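Local coordinates for 2-hydroxyisobutyryl-CoA synthetase (Aquincola tertiaricarbonis, PDB 6HDY), which belongs to the ANL superfamily of AMP-binding enzymes, with a large N-terminal part and a smaller C-terminal domain, at residues 416-421 and 453-458; 397-402 and 467-472; 15-20 and 51-56. All blocks are in the same frame, centred on the assembly; numbering follows the deposited sequence.

Contact 1 (416-421 and 453-458); sequences RVEPSE and ELVAPN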
loop_
_atom_site.group_PDB
_atom_site.type_symbol
_atom_site.label_atom_id
_atom_site.label_comp_id
_atom_site.label_asym_id
_atom_site.label_seq_id
_atom_site.Cartn_x
_atom_site.Cartn_y
_atom_site.Cartn_z
ATOM N N ARG A 416 -14.581 17.328 -25.179
ATOM C CA ARG A 416 -14.039 18.451 -24.411
ATOM C C ARG A 416 -12.549 18.158 -24.460
ATOM O O ARG A 416 -12.110 17.158 -23.889
ATOM C CB ARG A 416 -14.551 18.495 -22.951
ATOM C CG ARG A 416 -16.077 18.691 -22.805
ATOM C CD ARG A 416 -16.436 19.121 -21.387
ATOM N NE ARG A 416 -16.403 20.581 -21.277
ATOM C CZ ARG A 416 -16.274 21.277 -20.150
ATOM N NH1 ARG A 416 -16.148 20.653 -18.982
ATOM N NH2 ARG A 416 -16.252 22.607 -20.183
ATOM N N VAL A 417 -11.790 18.947 -25.246
ATOM C CA VAL A 417 -10.366 18.690 -25.462
ATOM C C VAL A 417 -9.465 19.824 -24.946
ATOM O O VAL A 417 -9.726 21.007 -25.187
ATOM C CB VAL A 417 -10.084 18.358 -26.961
ATOM C CG1 VAL A 417 -8.604 18.106 -27.222
ATOM C CG2 VAL A 417 -10.918 17.168 -27.438
ATOM N N GLU A 418 -8.399 19.443 -24.245
ATOM C CA GLU A 418 -7.402 20.389 -23.779
ATOM C C GLU A 418 -6.378 20.657 -24.893
ATOM O O GLU A 418 -5.829 19.702 -25.447
ATOM C CB GLU A 418 -6.635 19.825 -22.563
ATOM C CG GLU A 418 -7.026 20.423 -21.226
ATOM C CD GLU A 418 -6.213 19.921 -20.052
ATOM O OE1 GLU A 418 -4.971 19.810 -20.190
ATOM O OE2 GLU A 418 -6.803 19.718 -18.966
ATOM N N PRO A 419 -6.082 21.937 -25.217
ATOM C CA PRO A 419 -4.939 22.222 -26.113
ATOM C C PRO A 419 -3.660 22.283 -25.242
ATOM O O PRO A 419 -3.754 22.378 -24.012
ATOM C CB PRO A 419 -5.258 23.622 -26.623
ATOM C CG PRO A 419 -5.963 24.275 -25.447
ATOM C CD PRO A 419 -6.663 23.185 -24.668
ATOM N N SER A 420 -2.472 22.290 -25.859
ATOM C CA SER A 420 -1.226 22.438 -25.099
ATOM C C SER A 420 -1.052 23.906 -24.660
ATOM O O SER A 420 -1.667 24.813 -25.252
ATOM C CB SER A 420 -0.025 21.991 -25.926
ATOM O OG SER A 420 0.136 22.794 -27.082
ATOM N N GLU A 421 -0.241 24.131 -23.603
ATOM C CA GLU A 421 0.047 25.483 -23.107
ATOM C C GLU A 421 0.670 26.393 -24.210
ATOM O O GLU A 421 0.344 27.588 -24.261
ATOM C CB GLU A 421 0.955 25.440 -21.871
ATOM C CG GLU A 421 0.218 25.015 -20.614
ATOM C CD GLU A 421 1.125 24.550 -19.497
ATOM O OE1 GLU A 421 1.240 23.319 -19.297
ATOM O OE2 GLU A 421 1.739 25.418 -18.836
ATOM N N GLU A 453 -15.162 21.105 -27.980
ATOM C CA GLU A 453 -15.164 22.292 -27.135
ATOM C C GLU A 453 -13.767 22.298 -26.484
ATOM O O GLU A 453 -13.360 21.269 -25.935
ATOM C CB GLU A 453 -16.249 22.216 -26.038
ATOM C CG GLU A 453 -16.333 23.494 -25.207
ATOM C CD GLU A 453 -16.856 23.392 -23.785
ATOM O OE1 GLU A 453 -17.085 24.454 -23.163
ATOM O OE2 GLU A 453 -17.013 22.259 -23.279
ATOM N N LEU A 454 -13.022 23.417 -26.579
ATOM C CA LEU A 454 -11.719 23.480 -25.916
ATOM C C LEU A 454 -11.915 23.919 -24.483
ATOM O O LEU A 454 -12.756 24.788 -24.202
ATOM C CB LEU A 454 -10.735 24.470 -26.580
ATOM C CG LEU A 454 -10.163 24.146 -27.961
ATOM C CD1 LEU A 454 -9.262 25.267 -28.427
ATOM C CD2 LEU A 454 -9.412 22.821 -27.971
ATOM N N VAL A 455 -11.122 23.332 -23.577
ATOM C CA VAL A 455 -11.083 23.713 -22.170
ATOM C C VAL A 455 -9.668 24.262 -21.889
ATOM O O VAL A 455 -8.751 24.037 -22.682
ATOM C CB VAL A 455 -11.505 22.596 -21.173
ATOM C CG1 VAL A 455 -12.986 22.244 -21.317
ATOM C CG2 VAL A 455 -10.612 21.354 -21.276
ATOM N N ALA A 456 -9.509 24.984 -20.769
ATOM C CA ALA A 456 -8.253 25.588 -20.361
ATOM C C ALA A 456 -7.168 24.525 -20.164
ATOM O O ALA A 456 -7.470 23.451 -19.658
ATOM C CB ALA A 456 -8.454 26.366 -19.062
ATOM N N PRO A 457 -5.897 24.780 -20.545
ATOM C CA PRO A 457 -4.845 23.779 -20.274
ATOM C C PRO A 457 -4.783 23.379 -18.785
ATOM O O PRO A 457 -4.982 24.218 -17.904
ATOM C CB PRO A 457 -3.564 24.513 -20.718
ATOM C CG PRO A 457 -4.036 25.505 -21.724
ATOM C CD PRO A 457 -5.331 25.992 -21.189
ATOM N N ASN A 458 -4.558 22.080 -18.510
ATOM C CA ASN A 458 -4.449 21.486 -17.163
ATOM C C ASN A 458 -5.717 21.660 -16.277
ATOM O O ASN A 458 -5.631 21.534 -15.051
ATOM C CB ASN A 458 -3.174 21.980 -16.429
ATOM C CG ASN A 458 -1.939 21.993 -17.309
ATOM O OD1 ASN A 458 -1.583 20.987 -17.937
ATOM N ND2 ASN A 458 -1.289 23.150 -17.423
#
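Arg416 and Glu453 start the contact with a salt bridge. Their side chains lie side by side and point the same way, with the guanidinium and carboxylate planes 26° apart. NE of Arg416 donates to the syn side of OE2 of Glu453 at 2.7 Å. NH2 of Arg416 adds a weak bond to the same oxygen, so one carboxylate oxygen takes both. CG of Glu453 stands anti to its backbone N (chi1 -176°), and the extended chain beyond it brings the carboxylate alongside Arg416. CG1 of Val455 lies over one face of the guanidinium, toward its rim, 3.5 Å from NH2 of Arg416.

The backbones bond as parallel strands. Val417 N donates to Glu453 O at 2.9 Å, and Val455 N donates to Val417 O at 3.2 Å. CA of Leu454 also makes a CA-H...O contact with Val417 O.

Two carboxylates hold Asn458 beyond the strand ends. The backbone N of Asn458 gives a weak bond to OE1 of Glu418 at 2.9 Å. OE2 of Glu418 turns to Ile460 N and to Arg462. ND2 of Asn458 reaches OE1 of Glu421 at 3.2 Å in a nearly straight bond, from above the carboxylate plane; the amide and carboxylate planes are 87° apart.

Apolar contacts fill in between. CD2 of Leu454 is 4.3 Å from CD of Pro419, and CG of Glu418 packs on CG2 of Val455. CG of Glu421 rests on CB of Pro457. Helix 428-446 covers the face with Val417 and Leu454, and helix 474-486 touches Arg416 and Glu453 on the other. This is a parallel edge pair, 413-419 with 450-454, in the mixed sheet of the alpha/beta C-terminal domain of AMP-binding enzymes.

Contact 2 (397-402 and 467-472); sequences GGEHRI and ARRVID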
loop_
_atom_site.group_PDB
_atom_site.type_symbol
_atom_site.label_atom_id
_atom_site.label_comp_id
_atom_site.label_asym_id
_atom_site.label_seq_id
_atom_site.Cartn_x
_atom_site.Cartn_y
_atom_site.Cartn_z
ATOM N N GLY A 397 -3.259 18.707 -25.559
ATOM C CA GLY A 397 -2.821 19.017 -24.196
ATOM C C GLY A 397 -2.653 17.890 -23.192
ATOM O O GLY A 397 -2.176 18.139 -22.078
ATOM N N GLY A 398 -3.022 16.662 -23.566
ATOM C CA GLY A 398 -2.852 15.509 -22.683
ATOM C C GLY A 398 -4.107 14.999 -22.003
ATOM O O GLY A 398 -4.072 13.937 -21.386
ATOM N N GLU A 399 -5.220 15.744 -22.101
ATOM C CA GLU A 399 -6.501 15.339 -21.528
ATOM C C GLU A 399 -7.669 15.722 -22.385
ATOM O O GLU A 399 -7.588 16.667 -23.194
ATOM C CB GLU A 399 -6.714 15.822 -20.075
ATOM C CG GLU A 399 -6.257 14.819 -19.007
ATOM C CD GLU A 399 -6.811 13.407 -19.080
ATOM O OE1 GLU A 399 -7.904 13.207 -19.662
ATOM O OE2 GLU A 399 -6.150 12.495 -18.540
ATOM N N HIS A 400 -8.754 14.942 -22.228
ATOM C CA HIS A 400 -10.034 15.114 -22.918
ATOM C C HIS A 400 -11.111 14.342 -22.164
ATOM O O HIS A 400 -10.793 13.507 -21.304
ATOM C CB HIS A 400 -9.954 14.643 -24.388
ATOM C CG HIS A 400 -9.856 13.155 -24.556
ATOM N ND1 HIS A 400 -8.640 12.499 -24.495
ATOM C CD2 HIS A 400 -10.831 12.242 -24.793
ATOM C CE1 HIS A 400 -8.908 11.220 -24.703
ATOM N NE2 HIS A 400 -10.212 11.015 -24.878
ATOM N N ARG A 401 -12.374 14.634 -22.483
ATOM C CA ARG A 401 -13.554 13.940 -21.985
ATOM C C ARG A 401 -14.439 13.669 -23.197
ATOM O O ARG A 401 -14.464 14.459 -24.153
ATOM C CB ARG A 401 -14.351 14.768 -20.957
ATOM C CG ARG A 401 -13.704 14.993 -19.578
ATOM C CD ARG A 401 -13.726 13.793 -18.631
ATOM N NE ARG A 401 -12.422 13.162 -18.676
ATOM C CZ ARG A 401 -11.545 13.146 -17.684
ATOM N NH1 ARG A 401 -11.878 13.596 -16.481
ATOM N NH2 ARG A 401 -10.342 12.654 -17.876
ATOM N N ILE A 402 -15.134 12.533 -23.171
ATOM C CA ILE A 402 -16.118 12.148 -24.179
ATOM C C ILE A 402 -17.462 12.287 -23.452
ATOM O O ILE A 402 -17.604 11.755 -22.349
ATOM C CB ILE A 402 -15.885 10.718 -24.729
ATOM C CG1 ILE A 402 -14.421 10.504 -25.166
ATOM C CG2 ILE A 402 -16.862 10.392 -25.849
ATOM C CD1 ILE A 402 -13.984 9.046 -25.128
ATOM N N ALA A 467 -8.053 6.063 -16.041
ATOM C CA ALA A 467 -8.697 7.229 -16.630
ATOM C C ALA A 467 -10.177 6.938 -17.003
ATOM O O ALA A 467 -10.457 6.023 -17.783
ATOM C CB ALA A 467 -7.916 7.694 -17.850
ATOM N N ARG A 468 -11.112 7.713 -16.420
ATOM C CA ARG A 468 -12.552 7.592 -16.698
ATOM C C ARG A 468 -12.933 8.822 -17.529
ATOM O O ARG A 468 -13.265 9.879 -16.980
ATOM C CB ARG A 468 -13.389 7.478 -15.403
ATOM C CG ARG A 468 -12.814 6.576 -14.292
ATOM C CD ARG A 468 -12.931 5.081 -14.560
ATOM N NE ARG A 468 -12.590 4.302 -13.363
ATOM C CZ ARG A 468 -12.330 2.995 -13.350
ATOM N NH1 ARG A 468 -12.346 2.295 -14.479
ATOM N NH2 ARG A 468 -12.040 2.382 -12.211
ATOM N N ARG A 469 -12.791 8.700 -18.854
ATOM C CA ARG A 469 -12.992 9.832 -19.773
ATOM C C ARG A 469 -14.401 9.954 -20.334
ATOM O O ARG A 469 -14.726 10.989 -20.910
ATOM C CB ARG A 469 -11.949 9.826 -20.910
ATOM C CG ARG A 469 -10.565 10.129 -20.366
ATOM C CD ARG A 469 -9.533 10.376 -21.440
ATOM N NE ARG A 469 -8.239 10.676 -20.824
ATOM C CZ ARG A 469 -7.241 9.809 -20.705
ATOM N NH1 ARG A 469 -7.350 8.587 -21.208
ATOM N NH2 ARG A 469 -6.119 10.162 -20.097
ATOM N N VAL A 470 -15.251 8.933 -20.137
ATOM C CA VAL A 470 -16.619 8.997 -20.640
ATOM C C VAL A 470 -17.576 9.497 -19.562
ATOM O O VAL A 470 -17.596 8.962 -18.450
ATOM C CB VAL A 470 -17.078 7.683 -21.306
ATOM C CG1 VAL A 470 -18.541 7.767 -21.728
ATOM C CG2 VAL A 470 -16.203 7.359 -22.507
ATOM N N ILE A 471 -18.330 10.562 -19.901
ATOM C CA ILE A 471 -19.380 11.162 -19.079
ATOM C C ILE A 471 -20.647 10.775 -19.833
ATOM O O ILE A 471 -20.887 11.298 -20.924
ATOM C CB ILE A 471 -19.221 12.703 -18.910
ATOM C CG1 ILE A 471 -17.815 13.076 -18.402
ATOM C CG2 ILE A 471 -20.301 13.253 -17.966
ATOM C CD1 ILE A 471 -17.397 14.513 -18.733
ATOM N N ASP A 472 -21.396 9.789 -19.295
ATOM C CA ASP A 472 -22.576 9.182 -19.912
ATOM C C ASP A 472 -23.938 9.808 -19.470
ATOM O O ASP A 472 -24.988 9.221 -19.719
ATOM C CB ASP A 472 -22.528 7.652 -19.671
ATOM C CG ASP A 472 -23.771 6.866 -20.064
ATOM O OD1 ASP A 472 -24.143 6.899 -21.259
ATOM O OD2 ASP A 472 -24.417 6.285 -19.165
#
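The ring of His400 carries CD of Arg469 over one face, a CH-pi contact 3.6 Å from the ring centroid. The guanidinium of Arg469 has CB of Ala467 over one face, toward the rim, and the carboxylate of Glu399 and His400 O at its edge. Arg468 O lies over the centre of one face of the Arg401 guanidinium. These groups line a parallel strand pair, 399-403 with 470-471, in the mixed sheet of the C-terminal domain.

Arg469 grips Glu399 side-on. Its chain is extended from CG to NE (chi2 -170°, chi3 179°), which carries CD over the His400 ring and NE to Glu399. NE of Arg469 donates to OE1 of Glu399 on its syn side, and NH2 of Arg469 to OE2 of Glu399 from above the carboxylate plane, both at 2.8 Å. His400 N also reaches OE1 of Glu399, as does NH2 of Arg401 in a salt bridge. The shared carboxylate probably eases the repulsion between the two arginines. ND1 of His400 is bonded to Tyr396 OH.

CD1 of Ile402 packs on CG2 of Val470, and CD1 of Ile471 lies against CD of Arg401. In the backbone, Ile402 N bonds to Arg469 O. Ile471 N completes the pair, 2.8 Å from Ile402 O and nearly along the C=O axis.

Contact 3 (15-20 and 51-56); sequences WNFPVE and LGRLQQ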
loop_
_atom_site.group_PDB
_atom_site.type_symbol
_atom_site.label_atom_id
_atom_site.label_comp_id
_atom_site.label_asym_id
_atom_site.label_seq_id
_atom_site.Cartn_x
_atom_site.Cartn_y
_atom_site.Cartn_z
ATOM N N TRP A 15 6.263 -28.459 -13.477
ATOM C CA TRP A 15 4.899 -28.679 -13.943
ATOM C C TRP A 15 4.179 -29.627 -13.006
ATOM O O TRP A 15 4.357 -30.834 -13.088
ATOM C CB TRP A 15 4.894 -29.185 -15.392
ATOM C CG TRP A 15 3.544 -29.204 -16.053
ATOM C CD1 TRP A 15 2.886 -30.298 -16.536
ATOM C CD2 TRP A 15 2.712 -28.072 -16.347
ATOM N NE1 TRP A 15 1.685 -29.920 -17.095
ATOM C CE2 TRP A 15 1.556 -28.559 -17.000
ATOM C CE3 TRP A 15 2.829 -26.687 -16.120
ATOM C CZ2 TRP A 15 0.529 -27.712 -17.433
ATOM C CZ3 TRP A 15 1.800 -25.855 -16.525
ATOM C CH2 TRP A 15 0.670 -26.363 -17.182
ATOM N N ASN A 16 3.387 -29.072 -12.085
ATOM C CA ASN A 16 2.651 -29.855 -11.098
ATOM C C ASN A 16 1.428 -29.094 -10.608
ATOM O O ASN A 16 1.462 -27.860 -10.508
ATOM C CB ASN A 16 3.578 -30.171 -9.896
ATOM C CG ASN A 16 3.149 -31.305 -8.994
ATOM O OD1 ASN A 16 2.620 -32.338 -9.434
ATOM N ND2 ASN A 16 3.457 -31.175 -7.706
ATOM N N PHE A 17 0.350 -29.841 -10.283
ATOM C CA PHE A 17 -0.843 -29.276 -9.664
ATOM C C PHE A 17 -1.180 -30.055 -8.394
ATOM O O PHE A 17 -1.420 -31.263 -8.485
ATOM C CB PHE A 17 -2.071 -29.183 -10.578
ATOM C CG PHE A 17 -3.201 -28.373 -9.956
ATOM C CD1 PHE A 17 -4.159 -28.985 -9.147
ATOM C CD2 PHE A 17 -3.290 -26.999 -10.161
ATOM C CE1 PHE A 17 -5.193 -28.241 -8.573
ATOM C CE2 PHE A 17 -4.337 -26.261 -9.605
ATOM C CZ PHE A 17 -5.274 -26.886 -8.800
ATOM N N PRO A 18 -1.268 -29.378 -7.214
ATOM C CA PRO A 18 -1.000 -27.944 -6.955
ATOM C C PRO A 18 0.475 -27.611 -7.188
ATOM O O PRO A 18 1.336 -28.434 -6.908
ATOM C CB PRO A 18 -1.367 -27.779 -5.463
ATOM C CG PRO A 18 -2.226 -28.962 -5.131
ATOM C CD PRO A 18 -1.637 -30.073 -5.970
ATOM N N VAL A 19 0.764 -26.425 -7.726
ATOM C CA VAL A 19 2.134 -25.991 -8.018
ATOM C C VAL A 19 2.926 -25.699 -6.699
ATOM O O VAL A 19 2.325 -25.407 -5.669
ATOM C CB VAL A 19 2.119 -24.819 -9.038
ATOM C CG1 VAL A 19 1.862 -23.478 -8.348
ATOM C CG2 VAL A 19 3.389 -24.787 -9.882
ATOM N N GLU A 20 4.258 -25.825 -6.746
ATOM C CA GLU A 20 5.148 -25.680 -5.600
ATOM C C GLU A 20 6.556 -25.295 -6.052
ATOM O O GLU A 20 7.482 -26.116 -6.012
ATOM C CB GLU A 20 5.193 -27.014 -4.818
ATOM C CG GLU A 20 4.633 -26.877 -3.412
ATOM C CD GLU A 20 5.524 -27.388 -2.295
ATOM O OE1 GLU A 20 5.753 -26.626 -1.328
ATOM O OE2 GLU A 20 6.002 -28.542 -2.389
ATOM N N LEU A 51 -4.330 -29.173 -21.559
ATOM C CA LEU A 51 -5.546 -29.991 -21.509
ATOM C C LEU A 51 -5.474 -30.950 -20.319
ATOM O O LEU A 51 -6.481 -31.136 -19.631
ATOM C CB LEU A 51 -5.737 -30.760 -22.838
ATOM C CG LEU A 51 -6.773 -31.911 -22.870
ATOM C CD1 LEU A 51 -8.201 -31.393 -22.613
ATOM C CD2 LEU A 51 -6.680 -32.708 -24.173
ATOM N N GLY A 52 -4.287 -31.530 -20.093
ATOM C CA GLY A 52 -4.007 -32.422 -18.973
ATOM C C GLY A 52 -4.231 -31.717 -17.651
ATOM O O GLY A 52 -4.917 -32.238 -16.767
ATOM N N ARG A 53 -3.702 -30.489 -17.540
ATOM C CA ARG A 53 -3.854 -29.642 -16.353
ATOM C C ARG A 53 -5.319 -29.230 -16.152
ATOM O O ARG A 53 -5.804 -29.201 -15.024
ATOM C CB ARG A 53 -2.969 -28.382 -16.470
ATOM C CG ARG A 53 -3.097 -27.412 -15.266
ATOM C CD ARG A 53 -2.822 -28.041 -13.894
ATOM N NE ARG A 53 -1.547 -28.759 -13.866
ATOM C CZ ARG A 53 -0.368 -28.170 -13.710
ATOM N NH1 ARG A 53 -0.293 -26.856 -13.510
ATOM N NH2 ARG A 53 0.742 -28.888 -13.729
ATOM N N LEU A 54 -5.989 -28.884 -17.260
ATOM C CA LEU A 54 -7.386 -28.460 -17.343
ATOM C C LEU A 54 -8.274 -29.523 -16.718
ATOM O O LEU A 54 -9.183 -29.189 -15.964
ATOM C CB LEU A 54 -7.746 -28.234 -18.829
ATOM C CG LEU A 54 -8.229 -26.855 -19.307
ATOM C CD1 LEU A 54 -7.874 -25.710 -18.376
ATOM C CD2 LEU A 54 -7.806 -26.580 -20.738
ATOM N N GLN A 55 -7.952 -30.798 -16.957
ATOM C CA GLN A 55 -8.657 -31.950 -16.402
ATOM C C GLN A 55 -8.458 -32.015 -14.880
ATOM O O GLN A 55 -9.430 -32.192 -14.140
ATOM C CB GLN A 55 -8.183 -33.248 -17.078
ATOM C CG GLN A 55 -8.581 -33.323 -18.555
ATOM C CD GLN A 55 -7.801 -34.368 -19.317
ATOM O OE1 GLN A 55 -6.577 -34.483 -19.201
ATOM N NE2 GLN A 55 -8.493 -35.140 -20.137
ATOM N N GLN A 56 -7.197 -31.814 -14.423
ATOM C CA GLN A 56 -6.816 -31.786 -13.010
ATOM C C GLN A 56 -7.585 -30.666 -12.285
ATOM O O GLN A 56 -8.197 -30.931 -11.264
ATOM C CB GLN A 56 -5.297 -31.558 -12.848
ATOM C CG GLN A 56 -4.390 -32.686 -13.280
ATOM C CD GLN A 56 -2.929 -32.386 -12.988
ATOM O OE1 GLN A 56 -2.182 -31.938 -13.874
ATOM N NE2 GLN A 56 -2.477 -32.673 -11.751
HETATM O O HOH W 1 2.331 -26.270 -12.787
HETATM O O HOH W 2 0.666 -32.629 -11.319
#
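A cation-pi stack joins the N-terminal loop to helix 43-64. Trp15 and Arg53 reach toward each other, tip to tip. The guanidinium of Arg53 lies flat on the indole, with the planes 23° apart. CZ of Arg53 is 3.8 Å from the centroid of the six-membered ring of Trp15, and NH2 of Arg53 is 3.4 Å from CD2 of Trp15. CG of Arg53 stands anti to its backbone N (chi1 179°), and bends at chi2 and chi3 fold the chain so that the guanidinium lies between Trp15 and Phe17.

CB of Phe17 covers the opposite face of the guanidinium, toward its rim, 3.4 Å from NE of Arg53. The charged group is thus held between the indole and the start of the Phe17 side chain. Its edge is fixed as well. NE of Arg53 donates to OE1 of Gln56 at 3.2 Å, one helical turn on, from above the amide plane of Gln56. NH1 of Arg53 bonds to Leu330 O and, at 2.8 Å, to water 1.

No direct hydrogen bond crosses between the segments. Two waters make the polar links instead. Water 1 accepts from Asn16 N as well as from NH1 of Arg53. Water 2 donates to OD1 of Asn16 at 2.7 Å and accepts from Phe17 N and NE2 of Gln56. NE2 of Gln56 also lies 3.7 Å from CB of Phe17.

The loop packs against helix 43-64. Trp15 also touches Ala49, while Phe17 rests on Val57 and meets the Tyr60 ring edge-to-face. On the same helix, Leu54 packs on Leu85 and Phe88 of helix 85-91 and on the loop residue Leu330.

Contacts 1 and 2 belong to one mixed sheet, where strands 413-419 and 399-403 are antiparallel neighbours. They touch directly: Glu418 O is 2.8 Å from Gly397 N, and Arg416 O is 2.9 Å from Arg401 N. Each adds a parallel outer strand, 450-454 in contact 1 and 470-471 in contact 2. Both are partly buried and join backbone bonds to arginine-glutamate salt bridges. Contact 3 is a surface contact on the opposite side of the chain's centre, its own centre about 53 Å from that of contact 1 and 43 Å from that of contact 2. It pairs a loop with a helix, using a cation-pi stack and waters.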